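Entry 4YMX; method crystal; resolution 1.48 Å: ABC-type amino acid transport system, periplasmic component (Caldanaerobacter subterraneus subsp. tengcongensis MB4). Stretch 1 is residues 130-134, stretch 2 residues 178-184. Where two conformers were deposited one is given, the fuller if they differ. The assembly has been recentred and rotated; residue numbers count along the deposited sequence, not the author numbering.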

# COMPACT_ATOMS: atom_id res chain seq x y z
N VAL A 130 -1.76 6.15 13.06
CA VAL A 130 -0.71 5.67 13.95
C VAL A 130 -1.22 4.42 14.68
O VAL A 130 -2.38 4.37 15.10
CB VAL A 130 -0.33 6.77 14.96
CG1 VAL A 130 0.63 6.22 16.01
CG2 VAL A 130 0.30 7.96 14.22
N VAL A 131 -0.38 3.40 14.77
CA VAL A 131 -0.70 2.20 15.53
C VAL A 131 0.19 2.14 16.76
O VAL A 131 1.41 2.35 16.67
CB VAL A 131 -0.51 0.91 14.70
CG1 VAL A 131 -0.90 -0.32 15.52
CG2 VAL A 131 -1.32 0.97 13.41
N VAL A 132 -0.40 1.86 17.92
CA VAL A 132 0.33 1.71 19.18
C VAL A 132 -0.23 0.51 19.93
O VAL A 132 -1.28 -0.01 19.57
CB VAL A 132 0.22 2.98 20.07
CG1 VAL A 132 0.83 4.19 19.37
CG2 VAL A 132 -1.23 3.24 20.46
N LYS A 133 0.46 0.07 20.99
CA LYS A 133 -0.10 -0.95 21.87
C LYS A 133 -1.25 -0.36 22.69
O LYS A 133 -1.30 0.86 22.90
CB LYS A 133 0.95 -1.50 22.82
CG LYS A 133 2.07 -2.28 22.15
CD LYS A 133 1.56 -3.63 21.68
CE LYS A 133 2.64 -4.70 21.73
NZ LYS A 133 2.98 -5.13 23.11
N ASN A 134 -2.14 -1.22 23.16
CA ASN A 134 -3.29 -0.77 23.93
C ASN A 134 -2.92 0.04 25.17
O ASN A 134 -3.64 0.97 25.55
CB ASN A 134 -4.20 -1.94 24.31
CG ASN A 134 -5.02 -2.44 23.14
OD1 ASN A 134 -5.23 -1.71 22.16
ND2 ASN A 134 -5.50 -3.67 23.22
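Stretch 2 178-184: EFMDLQN

How does stretch 2 run relative to the strand? It is the end of a helix that begins earlier in the chain: E178 through Q183 are helical, and N184 is the first residue to leave helical phi/psi. The helix and the strand V130 to K133 run in roughly the same direction, their axes inclined by 34° and 9.0 Å apart at closest approach. The register is set where V132 and L182 bring their CA atoms to 7.1 Å.

Which residue of the helix makes contact first? E178 stays out of reach, its backbone O accepting a bond from L182 N at 3.1 Å. F179 follows with its CA-to-CB bond sideways, chi1 in the m well, yet the ring swings nearer, and its CE1 comes 4.1 Å from V131 CG1, an oblique approach. M180 and D181, on the next part of the turn, do not touch the strand.

What fills the middle of the contact? L182 does, with CB directed toward the strand and rotamer t, p. Its CD2 lies 3.7 Å from V131 CG1, 3.6 Å from V131 O and 3.8 Å from V132 CA, so the one methyl packs against both backbone and side chain. V132 points its own side chain away, which leaves its main chain to meet the leucine.

How does the helix end meet K133? The lysine starts sideways but its long chain reaches over the last turn: K133 CE lies 3.2 Å from L182 O, and K133 NZ donates a weak hydrogen bond to Q183 O at 3.3 Å. Carbonyls near a helix C-terminus are often free to accept such a bond. Q183 has CB pointing away, but its amide curls back, placing OE1 3.5 Å from K133 CE. N184 makes no contact with the strand.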

# COMPACT_ATOMS: atom_id res chain seq x y z
N GLU A 178 7.24 -4.23 10.73
CA GLU A 178 6.86 -3.09 11.56
C GLU A 178 5.92 -3.53 12.66
O GLU A 178 6.04 -3.07 13.81
CB GLU A 178 6.21 -2.01 10.69
CG GLU A 178 7.13 -1.50 9.60
CD GLU A 178 6.41 -0.63 8.60
OE1 GLU A 178 5.64 0.27 9.02
OE2 GLU A 178 6.61 -0.85 7.38
N PHE A 179 4.98 -4.40 12.33
CA PHE A 179 4.07 -4.91 13.34
C PHE A 179 4.76 -5.83 14.34
O PHE A 179 4.44 -5.79 15.53
CB PHE A 179 2.85 -5.56 12.68
CG PHE A 179 1.84 -4.55 12.22
CD1 PHE A 179 0.81 -4.16 13.06
CD2 PHE A 179 1.96 -3.95 10.96
CE1 PHE A 179 -0.11 -3.21 12.65
CE2 PHE A 179 1.04 -3.00 10.55
CZ PHE A 179 0.01 -2.63 11.40
N MET A 180 5.73 -6.61 13.87
CA MET A 180 6.52 -7.42 14.78
C MET A 180 7.33 -6.52 15.73
O MET A 180 7.43 -6.82 16.93
CB MET A 180 7.43 -8.38 14.01
CG MET A 180 6.66 -9.49 13.32
SD MET A 180 7.63 -10.30 12.02
CE MET A 180 8.95 -11.03 12.98
N ASP A 181 7.85 -5.42 15.21
CA ASP A 181 8.58 -4.46 16.04
C ASP A 181 7.71 -3.91 17.16
O ASP A 181 8.11 -3.87 18.32
CB ASP A 181 9.07 -3.28 15.20
CG ASP A 181 10.27 -3.61 14.35
OD1 ASP A 181 10.98 -4.60 14.65
OD2 ASP A 181 10.52 -2.85 13.39
N LEU A 182 6.51 -3.47 16.80
CA LEU A 182 5.61 -2.90 17.80
C LEU A 182 5.20 -3.95 18.83
O LEU A 182 5.21 -3.67 20.04
CB LEU A 182 4.38 -2.27 17.13
CG LEU A 182 3.44 -1.52 18.08
CD1 LEU A 182 4.14 -0.34 18.75
CD2 LEU A 182 2.19 -1.06 17.34
N GLN A 183 4.91 -5.16 18.37
CA GLN A 183 4.52 -6.23 19.27
C GLN A 183 5.62 -6.51 20.29
O GLN A 183 5.35 -6.76 21.47
CB GLN A 183 4.16 -7.50 18.49
CG GLN A 183 3.67 -8.65 19.37
CD GLN A 183 2.45 -8.28 20.19
OE1 GLN A 183 1.62 -7.47 19.76
NE2 GLN A 183 2.33 -8.86 21.38
N ASN A 184 6.87 -6.45 19.82
CA ASN A 184 8.03 -6.78 20.64
C ASN A 184 8.67 -5.59 21.36
O ASN A 184 9.74 -5.73 21.95
CB ASN A 184 9.09 -7.49 19.79
CG ASN A 184 8.64 -8.87 19.35
OD1 ASN A 184 8.51 -9.15 18.15
ND2 ASN A 184 8.41 -9.76 20.31